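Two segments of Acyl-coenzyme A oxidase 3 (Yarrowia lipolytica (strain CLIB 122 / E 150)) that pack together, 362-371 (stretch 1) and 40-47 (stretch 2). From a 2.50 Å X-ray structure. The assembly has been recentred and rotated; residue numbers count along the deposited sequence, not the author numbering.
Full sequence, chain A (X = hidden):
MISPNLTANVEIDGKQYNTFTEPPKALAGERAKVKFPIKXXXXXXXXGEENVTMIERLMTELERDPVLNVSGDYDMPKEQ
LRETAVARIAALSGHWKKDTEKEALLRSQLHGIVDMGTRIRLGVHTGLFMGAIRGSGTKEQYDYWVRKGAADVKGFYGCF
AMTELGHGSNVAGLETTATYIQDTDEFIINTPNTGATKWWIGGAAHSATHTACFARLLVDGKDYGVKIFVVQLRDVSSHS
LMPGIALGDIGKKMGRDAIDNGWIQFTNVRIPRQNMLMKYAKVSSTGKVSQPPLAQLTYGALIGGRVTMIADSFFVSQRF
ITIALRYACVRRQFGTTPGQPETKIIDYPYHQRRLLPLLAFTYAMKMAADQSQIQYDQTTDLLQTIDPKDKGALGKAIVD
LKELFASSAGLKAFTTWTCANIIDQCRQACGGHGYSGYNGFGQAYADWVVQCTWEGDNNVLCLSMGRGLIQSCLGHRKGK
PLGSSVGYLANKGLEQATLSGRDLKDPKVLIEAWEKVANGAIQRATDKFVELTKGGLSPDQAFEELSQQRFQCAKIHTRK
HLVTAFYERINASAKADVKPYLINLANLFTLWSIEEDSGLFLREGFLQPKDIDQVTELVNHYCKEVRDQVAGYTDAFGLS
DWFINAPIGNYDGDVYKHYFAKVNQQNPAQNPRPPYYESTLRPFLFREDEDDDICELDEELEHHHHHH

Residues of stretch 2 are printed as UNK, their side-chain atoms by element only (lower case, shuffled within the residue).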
# COMPACT_ATOMS: atom_id res chain seq x y z
N THR A 362 15.86 -6.46 -3.10
CA THR A 362 16.37 -5.98 -1.83
C THR A 362 17.89 -6.02 -1.73
O THR A 362 18.47 -5.09 -1.24
CB THR A 362 15.61 -6.52 -0.58
OG1 THR A 362 16.52 -6.97 0.41
CG2 THR A 362 14.65 -7.61 -0.94
N TYR A 363 18.51 -7.05 -2.26
CA TYR A 363 19.97 -7.12 -2.31
C TYR A 363 20.50 -5.98 -3.15
O TYR A 363 21.49 -5.36 -2.82
CB TYR A 363 20.42 -8.42 -2.96
CG TYR A 363 20.69 -9.57 -2.02
CD1 TYR A 363 19.69 -10.08 -1.21
CD2 TYR A 363 21.93 -10.17 -1.97
CE1 TYR A 363 19.93 -11.14 -0.37
CE2 TYR A 363 22.17 -11.23 -1.13
CZ TYR A 363 21.17 -11.70 -0.33
OH TYR A 363 21.41 -12.76 0.50
N ALA A 364 19.81 -5.72 -4.26
CA ALA A 364 20.16 -4.68 -5.20
C ALA A 364 20.09 -3.29 -4.59
O ALA A 364 20.91 -2.43 -4.88
CB ALA A 364 19.27 -4.76 -6.42
N MET A 365 19.09 -3.06 -3.76
CA MET A 365 18.99 -1.82 -3.04
C MET A 365 20.27 -1.60 -2.24
O MET A 365 20.89 -0.56 -2.36
CB MET A 365 17.79 -1.78 -2.13
CG MET A 365 16.47 -1.45 -2.80
SD MET A 365 15.13 -2.01 -1.73
CE MET A 365 13.87 -1.16 -2.57
N LYS A 366 20.69 -2.57 -1.46
CA LYS A 366 21.93 -2.39 -0.70
C LYS A 366 23.17 -2.07 -1.61
O LYS A 366 23.95 -1.18 -1.32
CB LYS A 366 22.18 -3.59 0.24
CG LYS A 366 23.22 -3.40 1.33
CD LYS A 366 22.97 -2.15 2.21
CE LYS A 366 23.85 -2.14 3.47
NZ LYS A 366 25.28 -2.39 3.10
N MET A 367 23.33 -2.77 -2.73
CA MET A 367 24.46 -2.52 -3.63
C MET A 367 24.43 -1.09 -4.20
O MET A 367 25.49 -0.48 -4.35
CB MET A 367 24.51 -3.55 -4.76
CG MET A 367 24.75 -4.99 -4.31
SD MET A 367 26.13 -5.03 -3.16
CE MET A 367 25.38 -5.19 -1.53
N ALA A 368 23.25 -0.55 -4.46
CA ALA A 368 23.16 0.83 -4.92
C ALA A 368 23.49 1.88 -3.82
O ALA A 368 24.09 2.91 -4.07
CB ALA A 368 21.81 1.09 -5.53
N ALA A 369 23.12 1.61 -2.60
CA ALA A 369 23.60 2.39 -1.47
C ALA A 369 25.11 2.36 -1.30
O ALA A 369 25.71 3.37 -0.95
CB ALA A 369 22.94 1.92 -0.18
N ASP A 370 25.71 1.19 -1.46
CA ASP A 370 27.14 0.97 -1.27
C ASP A 370 27.89 1.61 -2.42
O ASP A 370 28.82 2.35 -2.19
CB ASP A 370 27.48 -0.52 -1.17
CG ASP A 370 27.07 -1.16 0.19
OD1 ASP A 370 26.52 -0.48 1.09
OD2 ASP A 370 27.30 -2.38 0.38
N GLN A 371 27.47 1.34 -3.67
CA GLN A 371 28.08 1.93 -4.85
C GLN A 371 28.05 3.45 -4.80
O GLN A 371 29.02 4.13 -5.23
CB GLN A 371 27.41 1.42 -6.10
CG GLN A 371 27.97 1.93 -7.45
CD GLN A 371 29.22 1.19 -7.96
OE1 GLN A 371 29.26 0.79 -9.12
NE2 GLN A 371 30.23 1.00 -7.09
N UNK A 40 29.79 -15.68 4.30
CA UNK A 40 30.34 -14.94 3.15
C UNK A 40 29.30 -14.12 2.38
O UNK A 40 29.64 -13.11 1.76
o UNK A 40 32.73 -17.55 2.31
o UNK A 40 32.90 -15.93 3.79
c UNK A 40 31.08 -15.87 2.21
c UNK A 40 32.32 -16.49 2.82
N UNK A 41 28.05 -14.56 2.40
CA UNK A 41 26.97 -13.78 1.81
C UNK A 41 26.67 -12.52 2.67
O UNK A 41 26.45 -11.45 2.14
c UNK A 41 24.76 -15.22 -1.80
c UNK A 41 25.74 -14.67 1.63
s UNK A 41 25.34 -13.79 -0.90
c UNK A 41 24.67 -14.10 0.72
N UNK A 42 26.73 -12.67 3.99
CA UNK A 42 26.58 -11.57 4.90
C UNK A 42 27.71 -10.55 4.75
O UNK A 42 27.45 -9.33 4.80
c UNK A 42 26.04 -10.98 7.25
c UNK A 42 26.51 -12.06 6.36
o UNK A 42 25.60 -13.15 6.45
N UNK A 43 28.95 -11.03 4.53
CA UNK A 43 30.10 -10.12 4.20
C UNK A 43 29.93 -9.33 2.89
O UNK A 43 30.24 -8.13 2.83
c UNK A 43 33.21 -12.04 5.58
o UNK A 43 33.38 -12.66 6.66
c UNK A 43 31.44 -10.88 4.17
o UNK A 43 33.87 -12.22 4.53
c UNK A 43 32.10 -11.01 5.54
N UNK A 44 29.41 -9.98 1.85
CA UNK A 44 29.08 -9.24 0.66
C UNK A 44 28.03 -8.13 0.90
O UNK A 44 28.19 -7.03 0.42
c UNK A 44 27.43 -8.03 -3.97
c UNK A 44 26.87 -9.32 -2.05
c UNK A 44 28.21 -9.44 -1.71
c UNK A 44 28.76 -8.12 -3.62
c UNK A 44 29.15 -8.81 -2.49
c UNK A 44 26.48 -8.64 -3.18
c UNK A 44 28.63 -10.17 -0.46
N UNK A 45 26.95 -8.42 1.62
CA UNK A 45 25.90 -7.42 1.86
C UNK A 45 26.38 -6.22 2.62
O UNK A 45 25.98 -5.10 2.33
c UNK A 45 23.06 -8.12 0.71
c UNK A 45 24.70 -8.03 2.58
c UNK A 45 22.96 -9.83 2.53
c UNK A 45 23.87 -8.94 1.70
N UNK A 46 27.25 -6.45 3.60
CA UNK A 46 27.69 -5.37 4.48
C UNK A 46 29.15 -4.93 4.24
O UNK A 46 29.70 -4.22 5.07
c UNK A 46 26.06 -5.99 6.26
c UNK A 46 25.33 -7.10 6.52
n UNK A 46 24.05 -6.68 6.79
c UNK A 46 24.00 -5.36 6.70
n UNK A 46 25.19 -4.92 6.34
c UNK A 46 27.49 -5.81 5.91
N UNK A 47 29.76 -5.37 3.13
CA UNK A 47 31.10 -4.91 2.74
C UNK A 47 32.24 -5.33 3.63
O UNK A 47 33.06 -4.54 4.01
O HOH W 1 29.24 -4.28 -1.11

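Position 40 carries two carbons, the second holding two oxygens, and lies out of reach of stretch 1. A carboxylate on so short a stem is aspartate, and Asp40 is a short polar chain outside this contact.

Position 41 has an unbranched chain of two carbons, a sulfur and a last carbon. The CA-to-CB bond points sideways to stretch 1, but the end of the chain comes nearer: its second carbon lies 3.5 Å from Tyr363 OH, and its sulfur sits at the edge of the Tyr363 ring, 4.1 Å from Tyr363 CE2. This is methionine; the flexible thioether of Met41 suits a place beside an aromatic ring.

Position 42 shows one carbon bearing an oxygen and a carbon, and its CA-to-CB bond points away from stretch 1, which it does not touch. The branched pattern is threonine, and the hydroxyl of Thr42 is hydrogen-bonded elsewhere in the structure.

Position 43 has three carbons, the third with two oxygens, out of reach of stretch 1: glutamate. A charged Glu43 suits a place off the apolar contact, where its oxygens are satisfied by hydrogen bonds.

Position 44 holds one carbon followed by a ring of six carbons without oxygen. A ring carbon lies 3.4 Å from Met367 SD, which meets the ring obliquely. This is phenylalanine, and Phe44 offers an aromatic surface suited to a polarizable sulfur.

Position 45 has four carbons forked at the second. One terminal carbon lies over a face of the Tyr363 ring, 3.8 Å from its centroid, in a CH-pi contact. The fork marks leucine, and the branched, apolar Leu45 loses more surface to the other stretch than any other residue here.

Position 46 bears one carbon and a five-membered ring of three carbons and two nitrogens. The CA-to-CB bond points away from stretch 1, but the ring comes nearer, one nitrogen 4.1 Å from Lys366 NZ. This is histidine; the flat ring of His46 sits alongside the ammonium without bonding to it.

Position 47 has no side-chain atoms, so it is glycine. Gly47 adopts positive phi in a Schellman motif, a conformation that glycine accommodates easily.

The two helices, their axes 47° apart in direction and 10.3 Å apart at closest approach, join an apolar patch to a polar anchor. Tyr363 and Met367 pack against Met41, Phe44 and Leu45. Beside them, Lys366 NZ donates to Leu45 O at 2.9 Å and forms a salt bridge with Asp370 OD1 at 3.0 Å. The carboxylate thus balances the lysine's charge. A water adds a further link, donating to Asp370 OD2 at 3.1 Å and weakly to Phe44 O at 3.3 Å.

Stretch 2 40-47: DMTEFLHG
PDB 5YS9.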